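Side-chain contacts in putative sensory box/GGDEF family protein (Vibrio parahaemolyticus, PDB 3LID), which probably synthesises cyclic di-GMP from GTP as a membrane signalling protein, of which this chain is the extracellular double-PDC sensor domain: residues Y51-E56 against T90-I95; L152-P157 against K254-E259; E192-K197 against D228-V233. All blocks are in the same frame, centred on the assembly; numbering follows the deposited sequence.

The three contacts lie along one elongated sensor domain with two sheets, the tandem PDC arrangement. Interactions 1 and 2 reach the same seven-stranded antiparallel sheet, with centres about 22 Å apart. Residues 152-157 of interaction 2 also supply Arg153 to the phosphate site of that sheet, where Arg83 and Lys113 bind too; Arg83 pairs in turn with Glu91 of interaction 1. Residues 254-259 come from a loop between two strands of the second sheet, so interaction 2 joins the two halves. Interaction 3, about 20 Å from interaction 2 between centres, touches it through Glu259 and His196. Interactions 1 and 3 lie on opposite sides of the chain's centre, with centres about 41 Å apart.

Interaction 1 of 3, residues Y51-E56 against T90-I95; sequences YDYLRE and TEKVRI. With EDO (1,2-ethanediol), chain I.
A single phenol ring carries this contact, with its hydroxyl end set against aliphatic carbon: Tyr53 OH lies 3.7 Å from Lys92 CB, and no hydrogen bond joins residues 51-56 to residues 90-95. Tyr53 sits on helix 48-55, its CG anti to the backbone N (chi1 167°), which sends the ring across to the corner where strand 91-98 bends. There Val93 comes from the opposite direction and sets one methyl, CG2, obliquely against the ring, 3.7 Å from Tyr53 CE2 and equally close to CZ and OH. The Lys92 side chain crosses that of Tyr53 at about a right angle and touches through CB alone; its chain then folds back at chi2 and chi3 and carries the ammonium away. Lys92 and Val93 both face Phe84 of strand 79-86 as a classic beta bulge, so two consecutive side chains can start toward the helix. Leu65 of helix 59-76 also packs on Tyr53, and Leu62 and Trp69 on Val93. On helix 48-55, Arg55 lays its CG over one face of the Tyr51 ring, 3.5 Å above the plane and displaced toward the rim, and returns NH1 to Tyr51 OH at 3.0 Å in a bent bond (141°), the oxygen 21° out of the guanidinium plane. An ethanediol, probably from the crystallisation liquor, bridges Arg55 NE and NH2 (O1) and Leu54 O (O2). A further ethanediol lies about 3 Å from the Tyr53 side chain; between the two segments themselves, helix and strand meet by van der Waals contact without a hydrogen bond.

Interaction 2 of 3, residues L152-P157 against K254-E259; sequences LRILMP and KFVSNE. With PO4 (phosphate ion), chain C.
In the tandem PDC fold of this sensor domain, the strand 150-160 of the larger sheet meets the loop linking strands 246-254 and 260-268 of the other sheet, and Leu152 makes most of the contact. Its CG stands anti to the backbone N (chi1 -164°), which points both methyls at the loop. Leu152 CD1 approaches the Phe255 ring obliquely, 3.6 Å from Phe255 CD2, and also lies 3.5 Å from Phe255 O; Leu152 CD2 rests beside Val256 CB and CG1. Two residues along the strand, on the same face, Ile154 reaches across Val256 at about a right angle and sets its CD1 3.7 Å from Val256 CG1. Val256 has a left-handed backbone conformation (phi 49°, psi 47°). Its CG2 lies 3.8 Å above the centre of the preceding Phe255 ring, while Tyr30 meets that ring edge-to-face. The loop then closes with an ST turn, Glu259 N donating to Ser257 OG. Arg153 faces away from the loop into a phosphate site shared with the side chains of Arg83, Lys113, Arg116, Tyr118 and Asn171 and the backbone N of Arg139. The ion, probably from the crystallisation liquor, lies at the edge of the guanidinium, with phosphorus in its plane: Arg153 NE donates to O3 at 2.6 Å with an angle of 160°, and NH2 reaches O4 at 2.9 Å.

Interaction 3 of 3, residues E192-K197 against D228-V233; sequences ELVKHK and DIWPRV. With EDO (1,2-ethanediol), chain H.
Val194, on strand 189-195, makes the first touch across the contact: its CG1, anti to the backbone N (chi1 178°), meets Trp230 CZ3 at 4.0 Å, obliquely to the indole. Phe222 and Tyr200 also pack on this valine. At Lys195 the side chain turns away from the tryptophan and the backbone takes over, its carbonyl O standing 3.6 Å from Trp230 CH2 near the ring plane. The ammonium goes elsewhere: a bend at chi3 brings NZ to a salt bridge with Asp212, and to both hydroxyls of an ethanediol, probably from the crystallisation liquor, at 2.8 Å from O2 and 3.0 Å from O1. That diol is bound by Asp212 and Ile135 O as well. The His196 side chain likewise starts away and packs on Glu259 and Pro260, while the residue presents its carbonyl: O lies in the plane of the indole at its edge, 3.4 Å from Trp230 CZ2. Lys197 follows with its backbone C beside the same CZ2, more loosely, while its O accepts from Asn221. Trp230, on helix 230-234, has CG anti to its N, and its side chain places the six-membered ring against residues 194-197; His262 of strand 260-268 meets the indole with planes at about 85°. Two successive carbonyl oxygens therefore face the C-H edge of the benzo ring, where the slightly positive hydrogens probably give a weak electrostatic attraction. With no hydrogen bond across, helix 230-234 is joined to residues 194-197 by that polarised edge and one valine methyl.

Interaction 1 of 3, residues Y51-E56 against T90-I95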
loop_
_atom_site.group_PDB
_atom_site.type_symbol
_atom_site.label_atom_id
_atom_site.label_comp_id
_atom_site.label_asym_id
_atom_site.label_seq_id
_atom_site.Cartn_x
_atom_site.Cartn_y
_atom_site.Cartn_z
ATOM N N TYR A 51 -20.932 0.712 16.556
ATOM C CA TYR A 51 -21.819 1.615 17.305
ATOM C C TYR A 51 -22.226 0.943 18.618
ATOM O O TYR A 51 -22.100 1.542 19.701
ATOM C CB TYR A 51 -23.014 1.871 16.464
ATOM C CG TYR A 51 -24.017 2.650 17.236
ATOM C CD1 TYR A 51 -23.857 3.997 17.436
ATOM C CD2 TYR A 51 -25.136 1.998 17.803
ATOM C CE1 TYR A 51 -24.825 4.728 18.169
ATOM C CE2 TYR A 51 -26.096 2.702 18.532
ATOM C CZ TYR A 51 -25.931 4.062 18.701
ATOM O OH TYR A 51 -26.863 4.758 19.453
ATOM N N ASP A 52 -22.636 -0.313 18.524
ATOM C CA ASP A 52 -23.046 -1.025 19.769
ATOM C C ASP A 52 -21.957 -1.098 20.812
ATOM O O ASP A 52 -22.221 -0.886 22.052
ATOM C CB ASP A 52 -23.567 -2.439 19.485
ATOM C CG ASP A 52 -24.859 -2.440 18.649
ATOM O OD1 ASP A 52 -25.588 -1.407 18.546
ATOM O OD2 ASP A 52 -25.164 -3.509 18.082
ATOM N N TYR A 53 -20.744 -1.431 20.379
ATOM C CA TYR A 53 -19.626 -1.498 21.244
ATOM C C TYR A 53 -19.337 -0.097 21.877
ATOM O O TYR A 53 -19.034 -0.028 23.076
ATOM C CB TYR A 53 -18.374 -2.030 20.469
ATOM C CG TYR A 53 -17.076 -1.844 21.193
ATOM C CD1 TYR A 53 -16.761 -2.640 22.329
ATOM C CD2 TYR A 53 -16.195 -0.810 20.808
ATOM C CE1 TYR A 53 -15.513 -2.421 23.035
ATOM C CE2 TYR A 53 -14.999 -0.593 21.461
ATOM C CZ TYR A 53 -14.665 -1.381 22.582
ATOM O OH TYR A 53 -13.443 -1.148 23.199
ATOM N N LEU A 54 -19.306 0.948 21.074
ATOM C CA LEU A 54 -18.943 2.248 21.632
ATOM C C LEU A 54 -20.037 2.702 22.651
ATOM O O LEU A 54 -19.743 3.403 23.625
ATOM C CB LEU A 54 -18.797 3.296 20.534
ATOM C CG LEU A 54 -17.615 2.924 19.570
ATOM C CD1 LEU A 54 -17.629 4.007 18.543
ATOM C CD2 LEU A 54 -16.298 2.876 20.378
ATOM N N ARG A 55 -21.266 2.369 22.387
ATOM C CA ARG A 55 -22.346 2.701 23.375
ATOM C C ARG A 55 -22.215 1.881 24.650
ATOM O O ARG A 55 -22.423 2.407 25.757
ATOM C CB ARG A 55 -23.745 2.437 22.835
ATOM C CG ARG A 55 -24.133 3.145 21.573
ATOM C CD ARG A 55 -23.900 4.604 21.619
ATOM N NE ARG A 55 -24.332 5.233 22.880
ATOM C CZ ARG A 55 -25.605 5.445 23.231
ATOM N NH1 ARG A 55 -26.593 5.067 22.439
ATOM N NH2 ARG A 55 -25.877 6.054 24.371
ATOM N N GLU A 56 -21.912 0.612 24.493
ATOM C CA GLU A 56 -21.864 -0.279 25.626
ATOM C C GLU A 56 -20.664 -1.193 25.457
ATOM O O GLU A 56 -20.828 -2.318 24.900
ATOM C CB GLU A 56 -23.188 -1.017 25.755
ATOM C CG GLU A 56 -23.253 -1.864 27.025
ATOM C CD GLU A 56 -24.597 -2.610 27.140
ATOM O OE1 GLU A 56 -25.621 -2.034 26.649
ATOM O OE2 GLU A 56 -24.595 -3.750 27.662
ATOM N N THR A 90 -4.871 5.279 22.682
ATOM C CA THR A 90 -4.606 3.920 23.183
ATOM C C THR A 90 -5.472 2.913 22.381
ATOM O O THR A 90 -6.664 3.113 22.218
ATOM C CB THR A 90 -4.899 3.792 24.688
ATOM O OG1 THR A 90 -3.883 4.524 25.377
ATOM C CG2 THR A 90 -4.690 2.308 25.123
ATOM N N GLU A 91 -4.837 1.871 21.873
ATOM C CA GLU A 91 -5.591 0.830 21.141
ATOM C C GLU A 91 -6.595 0.166 22.086
ATOM O O GLU A 91 -6.209 -0.254 23.209
ATOM C CB GLU A 91 -4.631 -0.229 20.661
ATOM C CG GLU A 91 -3.613 0.341 19.580
ATOM C CD GLU A 91 -2.535 -0.636 19.230
ATOM O OE1 GLU A 91 -2.089 -1.388 20.142
ATOM O OE2 GLU A 91 -2.111 -0.662 17.993
ATOM N N LYS A 92 -7.827 0.040 21.644
ATOM C CA LYS A 92 -8.893 -0.588 22.470
ATOM C C LYS A 92 -9.354 -1.878 21.753
ATOM O O LYS A 92 -9.741 -2.889 22.429
ATOM C CB LYS A 92 -10.087 0.318 22.600
ATOM C CG LYS A 92 -9.768 1.691 23.280
ATOM C CD LYS A 92 -9.333 1.499 24.693
ATOM C CE LYS A 92 -10.407 0.740 25.415
ATOM N NZ LYS A 92 -10.266 1.023 26.836
ATOM N N VAL A 93 -9.310 -1.861 20.406
ATOM C CA VAL A 93 -9.768 -3.037 19.636
ATOM C C VAL A 93 -8.713 -3.223 18.580
ATOM O O VAL A 93 -8.333 -2.250 17.916
ATOM C CB VAL A 93 -11.096 -2.842 18.913
ATOM C CG1 VAL A 93 -11.517 -4.191 18.317
ATOM C CG2 VAL A 93 -12.221 -2.412 19.934
ATOM N N ARG A 94 -8.164 -4.432 18.486
ATOM C CA ARG A 94 -7.088 -4.616 17.506
ATOM C C ARG A 94 -7.210 -6.008 16.865
ATOM O O ARG A 94 -6.992 -7.034 17.540
ATOM C CB ARG A 94 -5.747 -4.538 18.253
ATOM C CG ARG A 94 -4.539 -4.773 17.352
ATOM C CD ARG A 94 -3.244 -4.352 18.060
ATOM N NE ARG A 94 -2.124 -4.511 17.146
ATOM C CZ ARG A 94 -0.936 -5.054 17.461
ATOM N NH1 ARG A 94 -0.645 -5.510 18.699
ATOM N NH2 ARG A 94 -0.009 -5.157 16.483
ATOM N N ILE A 95 -7.587 -6.017 15.589
ATOM C CA ILE A 95 -7.644 -7.298 14.851
ATOM C C ILE A 95 -6.426 -7.266 13.978
ATOM O O ILE A 95 -6.149 -6.262 13.342
ATOM C CB ILE A 95 -8.952 -7.329 14.021
ATOM C CG1 ILE A 95 -10.209 -7.515 14.945
ATOM C CG2 ILE A 95 -8.896 -8.335 12.863
ATOM C CD1 ILE A 95 -10.121 -8.398 16.022
HETATM C C1 EDO I . -21.969 6.751 25.475
HETATM O O1 EDO I . -23.114 6.795 24.583
HETATM C C2 EDO I . -20.664 6.697 24.670
HETATM O O2 EDO I . -21.005 6.221 23.327
#

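Interaction 2 of 3, residues L152-P157 against K254-E259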
loop_
_atom_site.group_PDB
_atom_site.type_symbol
_atom_site.label_atom_id
_atom_site.label_comp_id
_atom_site.label_asym_id
_atom_site.label_seq_id
_atom_site.Cartn_x
_atom_site.Cartn_y
_atom_site.Cartn_z
ATOM N N LEU A 152 -0.439 1.761 4.506
ATOM C CA LEU A 152 -1.139 2.991 4.196
ATOM C C LEU A 152 -2.345 3.023 5.157
ATOM O O LEU A 152 -3.222 2.162 5.119
ATOM C CB LEU A 152 -1.555 2.932 2.716
ATOM C CG LEU A 152 -1.944 4.322 2.157
ATOM C CD1 LEU A 152 -1.967 4.280 0.533
ATOM C CD2 LEU A 152 -3.243 4.783 2.736
ATOM N N ARG A 153 -2.301 3.935 6.106
ATOM C CA ARG A 153 -3.290 3.852 7.226
ATOM C C ARG A 153 -4.482 4.737 6.855
ATOM O O ARG A 153 -4.347 5.937 6.630
ATOM C CB ARG A 153 -2.628 4.406 8.522
ATOM C CG ARG A 153 -1.588 3.366 9.046
ATOM C CD ARG A 153 -0.637 4.049 10.082
ATOM N NE ARG A 153 0.418 3.140 10.474
ATOM C CZ ARG A 153 1.517 2.943 9.761
ATOM N NH1 ARG A 153 1.679 3.593 8.564
ATOM N NH2 ARG A 153 2.429 2.081 10.207
ATOM N N ILE A 154 -5.671 4.147 6.849
ATOM C CA ILE A 154 -6.926 4.927 6.661
ATOM C C ILE A 154 -7.375 5.352 8.103
ATOM O O ILE A 154 -7.295 4.500 9.022
ATOM C CB ILE A 154 -7.996 4.044 6.084
ATOM C CG1 ILE A 154 -7.433 3.255 4.853
ATOM C CG2 ILE A 154 -9.210 4.903 5.743
ATOM C CD1 ILE A 154 -6.900 4.183 3.720
ATOM N N LEU A 155 -7.765 6.604 8.256
ATOM C CA LEU A 155 -8.034 7.204 9.569
ATOM C C LEU A 155 -9.397 7.833 9.549
ATOM O O LEU A 155 -9.734 8.500 8.609
ATOM C CB LEU A 155 -7.004 8.278 9.782
ATOM C CG LEU A 155 -5.557 7.799 9.646
ATOM C CD1 LEU A 155 -4.650 9.049 9.697
ATOM C CD2 LEU A 155 -5.189 6.856 10.919
ATOM N N MET A 156 -10.209 7.577 10.605
ATOM C CA MET A 156 -11.565 8.152 10.649
ATOM C C MET A 156 -11.929 8.330 12.130
ATOM O O MET A 156 -12.174 7.323 12.832
ATOM C CB MET A 156 -12.526 7.176 9.925
ATOM C CG MET A 156 -13.990 7.639 9.877
ATOM S SD MET A 156 -14.984 6.359 9.205
ATOM C CE MET A 156 -16.465 7.273 9.463
ATOM N N PRO A 157 -12.073 9.584 12.569
ATOM C CA PRO A 157 -12.579 9.782 13.976
ATOM C C PRO A 157 -14.064 9.373 14.000
ATOM O O PRO A 157 -14.809 9.612 13.016
ATOM C CB PRO A 157 -12.451 11.282 14.221
ATOM C CG PRO A 157 -11.440 11.735 13.067
ATOM C CD PRO A 157 -11.745 10.855 11.900
ATOM N N LYS A 254 -2.403 8.362 -8.213
ATOM C CA LYS A 254 -2.528 8.884 -6.864
ATOM C C LYS A 254 -3.313 7.821 -6.098
ATOM O O LYS A 254 -4.447 7.552 -6.466
ATOM C CB LYS A 254 -3.215 10.235 -6.835
ATOM C CG LYS A 254 -2.176 11.301 -7.321
ATOM C CD LYS A 254 -2.722 12.701 -7.190
ATOM C CE LYS A 254 -1.829 13.754 -7.856
ATOM N NZ LYS A 254 -0.416 13.493 -7.545
ATOM N N PHE A 255 -2.645 7.168 -5.133
ATOM C CA PHE A 255 -3.287 5.994 -4.483
ATOM C C PHE A 255 -3.583 6.380 -3.015
ATOM O O PHE A 255 -2.663 6.337 -2.162
ATOM C CB PHE A 255 -2.353 4.777 -4.556
ATOM C CG PHE A 255 -2.946 3.568 -3.924
ATOM C CD1 PHE A 255 -4.099 2.949 -4.453
ATOM C CD2 PHE A 255 -2.340 3.034 -2.793
ATOM C CE1 PHE A 255 -4.631 1.807 -3.847
ATOM C CE2 PHE A 255 -2.848 1.883 -2.179
ATOM C CZ PHE A 255 -3.959 1.246 -2.680
ATOM N N VAL A 256 -4.869 6.725 -2.761
ATOM C CA VAL A 256 -5.335 7.144 -1.436
ATOM C C VAL A 256 -4.375 8.213 -0.872
ATOM O O VAL A 256 -3.888 8.113 0.257
ATOM C CB VAL A 256 -5.428 5.905 -0.443
ATOM C CG1 VAL A 256 -6.446 6.285 0.677
ATOM C CG2 VAL A 256 -5.818 4.600 -1.184
ATOM N N SER A 257 -4.046 9.200 -1.701
ATOM C CA SER A 257 -3.071 10.217 -1.300
ATOM C C SER A 257 -3.194 11.359 -2.281
ATOM O O SER A 257 -3.507 11.145 -3.430
ATOM C CB SER A 257 -1.648 9.660 -1.435
ATOM O OG SER A 257 -0.698 10.651 -1.108
ATOM N N ASN A 258 -2.883 12.552 -1.856
ATOM C CA ASN A 258 -2.667 13.603 -2.824
ATOM C C ASN A 258 -1.255 13.593 -3.480
ATOM O O ASN A 258 -1.020 14.351 -4.453
ATOM C CB ASN A 258 -3.011 14.975 -2.194
ATOM C CG ASN A 258 -2.313 15.216 -0.906
ATOM O OD1 ASN A 258 -1.123 14.887 -0.730
ATOM N ND2 ASN A 258 -3.056 15.778 0.067
ATOM N N GLU A 259 -0.324 12.764 -2.991
ATOM C CA GLU A 259 1.014 12.714 -3.565
ATOM C C GLU A 259 1.027 11.609 -4.613
ATOM O O GLU A 259 0.344 10.565 -4.451
ATOM C CB GLU A 259 1.949 12.305 -2.416
ATOM C CG GLU A 259 3.401 12.184 -2.671
ATOM C CD GLU A 259 4.129 11.985 -1.300
ATOM O OE1 GLU A 259 4.611 10.842 -1.019
ATOM O OE2 GLU A 259 4.145 12.981 -0.526
HETATM P P PO4 C . 1.308 0.931 13.390
HETATM O O1 PO4 C . 1.285 -0.599 13.570
HETATM O O2 PO4 C . 0.911 1.456 14.776
HETATM O O3 PO4 C . 0.297 1.401 12.384
HETATM O O4 PO4 C . 2.711 1.405 13.029
#

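Interaction 3 of 3, residues E192-K197 against D228-V233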
loop_
_atom_site.group_PDB
_atom_site.type_symbol
_atom_site.label_atom_id
_atom_site.label_comp_id
_atom_site.label_asym_id
_atom_site.label_seq_id
_atom_site.Cartn_x
_atom_site.Cartn_y
_atom_site.Cartn_z
ATOM N N GLU A 192 7.618 -1.891 -10.353
ATOM C CA GLU A 192 8.187 -1.430 -9.093
ATOM C C GLU A 192 7.380 -0.207 -8.681
ATOM O O GLU A 192 6.845 0.527 -9.543
ATOM C CB GLU A 192 9.682 -1.036 -9.273
ATOM C CG GLU A 192 10.536 -2.284 -9.453
ATOM C CD GLU A 192 11.977 -1.965 -9.827
ATOM O OE1 GLU A 192 12.171 -1.379 -10.904
ATOM O OE2 GLU A 192 12.895 -2.290 -9.055
ATOM N N LEU A 193 7.299 0.060 -7.367
ATOM C CA LEU A 193 6.663 1.288 -6.941
ATOM C C LEU A 193 7.712 2.176 -6.318
ATOM O O LEU A 193 8.436 1.762 -5.398
ATOM C CB LEU A 193 5.616 1.000 -5.781
ATOM C CG LEU A 193 4.517 0.019 -6.223
ATOM C CD1 LEU A 193 3.580 -0.263 -4.947
ATOM C CD2 LEU A 193 3.697 0.675 -7.326
ATOM N N VAL A 194 7.769 3.393 -6.788
ATOM C CA VAL A 194 8.695 4.432 -6.358
ATOM C C VAL A 194 7.941 5.560 -5.846
ATOM O O VAL A 194 7.063 6.136 -6.522
ATOM C CB VAL A 194 9.614 4.874 -7.588
ATOM C CG1 VAL A 194 10.536 5.989 -7.132
ATOM C CG2 VAL A 194 10.437 3.671 -7.997
ATOM N N LYS A 195 8.272 6.010 -4.616
ATOM C CA LYS A 195 7.528 7.096 -4.038
ATOM C C LYS A 195 7.915 8.451 -4.586
ATOM O O LYS A 195 8.912 8.588 -5.308
ATOM C CB LYS A 195 7.848 7.162 -2.515
ATOM C CG LYS A 195 7.244 5.875 -1.864
ATOM C CD LYS A 195 7.275 6.140 -0.305
ATOM C CE LYS A 195 8.757 6.098 0.144
ATOM N NZ LYS A 195 8.796 6.321 1.739
ATOM N N HIS A 196 7.148 9.438 -4.223
ATOM C CA HIS A 196 7.383 10.821 -4.646
ATOM C C HIS A 196 8.794 11.289 -4.262
ATOM O O HIS A 196 9.433 12.158 -4.966
ATOM C CB HIS A 196 6.329 11.651 -3.912
ATOM C CG HIS A 196 6.463 13.117 -4.092
ATOM N ND1 HIS A 196 6.409 13.715 -5.334
ATOM C CD2 HIS A 196 6.612 14.116 -3.185
ATOM C CE1 HIS A 196 6.554 15.019 -5.188
ATOM N NE2 HIS A 196 6.674 15.292 -3.900
ATOM N N LYS A 197 9.279 10.768 -3.124
ATOM C CA LYS A 197 10.665 11.063 -2.682
ATOM C C LYS A 197 11.754 10.293 -3.384
ATOM O O LYS A 197 12.921 10.534 -3.082
ATOM C CB LYS A 197 10.839 10.722 -1.205
ATOM C CG LYS A 197 10.793 9.089 -0.999
ATOM C CD LYS A 197 10.954 9.379 0.650
ATOM C CE LYS A 197 10.235 10.581 1.151
ATOM N NZ LYS A 197 10.922 11.604 2.197
ATOM N N ASP A 228 18.662 11.521 -15.222
ATOM C CA ASP A 228 18.058 12.157 -16.382
ATOM C C ASP A 228 16.715 11.637 -16.696
ATOM O O ASP A 228 16.025 12.262 -17.480
ATOM C CB ASP A 228 18.972 11.992 -17.592
ATOM C CG ASP A 228 20.199 12.755 -17.372
ATOM O OD1 ASP A 228 20.009 13.958 -17.062
ATOM O OD2 ASP A 228 21.298 12.157 -17.348
ATOM N N ILE A 229 16.345 10.507 -16.100
ATOM C CA ILE A 229 14.995 9.917 -16.333
ATOM C C ILE A 229 14.008 10.379 -15.246
ATOM O O ILE A 229 12.823 10.600 -15.527
ATOM C CB ILE A 229 15.035 8.402 -16.507
ATOM C CG1 ILE A 229 15.973 7.979 -17.703
ATOM C CG2 ILE A 229 13.628 7.813 -16.668
ATOM C CD1 ILE A 229 16.153 6.578 -17.788
ATOM N N TRP A 230 14.533 10.616 -14.059
ATOM C CA TRP A 230 13.691 11.128 -12.943
ATOM C C TRP A 230 12.762 12.292 -13.236
ATOM O O TRP A 230 11.580 12.223 -12.942
ATOM C CB TRP A 230 14.539 11.309 -11.674
ATOM C CG TRP A 230 13.837 11.790 -10.446
ATOM C CD1 TRP A 230 14.153 12.871 -9.696
ATOM C CD2 TRP A 230 12.794 11.068 -9.714
ATOM N NE1 TRP A 230 13.321 12.947 -8.591
ATOM C CE2 TRP A 230 12.530 11.817 -8.548
ATOM C CE3 TRP A 230 12.073 9.871 -9.962
ATOM C CZ2 TRP A 230 11.525 11.465 -7.620
ATOM C CZ3 TRP A 230 11.086 9.500 -9.044
ATOM C CH2 TRP A 230 10.840 10.288 -7.877
ATOM N N PRO A 231 13.224 13.376 -13.905
ATOM C CA PRO A 231 12.300 14.424 -14.252
ATOM C C PRO A 231 11.093 13.988 -15.084
ATOM O O PRO A 231 10.022 14.578 -14.963
ATOM C CB PRO A 231 13.204 15.429 -15.103
ATOM C CG PRO A 231 14.549 15.197 -14.519
ATOM C CD PRO A 231 14.620 13.650 -14.413
ATOM N N ARG A 232 11.266 13.004 -15.956
ATOM C CA ARG A 232 10.177 12.551 -16.802
ATOM C C ARG A 232 9.174 11.854 -15.847
ATOM O O ARG A 232 7.968 11.978 -15.998
ATOM C CB ARG A 232 10.711 11.545 -17.841
ATOM C CG ARG A 232 11.949 12.128 -18.759
ATOM C CD ARG A 232 11.475 13.168 -19.809
ATOM N NE ARG A 232 12.674 13.652 -20.570
ATOM C CZ ARG A 232 13.605 14.504 -20.102
ATOM N NH1 ARG A 232 13.459 15.033 -18.907
ATOM N NH2 ARG A 232 14.704 14.817 -20.820
ATOM N N VAL A 233 9.706 11.088 -14.896
ATOM C CA VAL A 233 8.790 10.352 -13.962
ATOM C C VAL A 233 8.023 11.356 -13.134
ATOM O O VAL A 233 6.798 11.266 -13.006
ATOM C CB VAL A 233 9.625 9.509 -13.040
ATOM C CG1 VAL A 233 8.722 8.775 -11.980
ATOM C CG2 VAL A 233 10.244 8.375 -13.887
HETATM C C1 EDO H . 9.494 3.447 3.781
HETATM O O1 EDO H . 10.089 3.704 2.448
HETATM C C2 EDO H . 8.020 3.150 3.585
HETATM O O2 EDO H . 7.354 4.357 3.186
#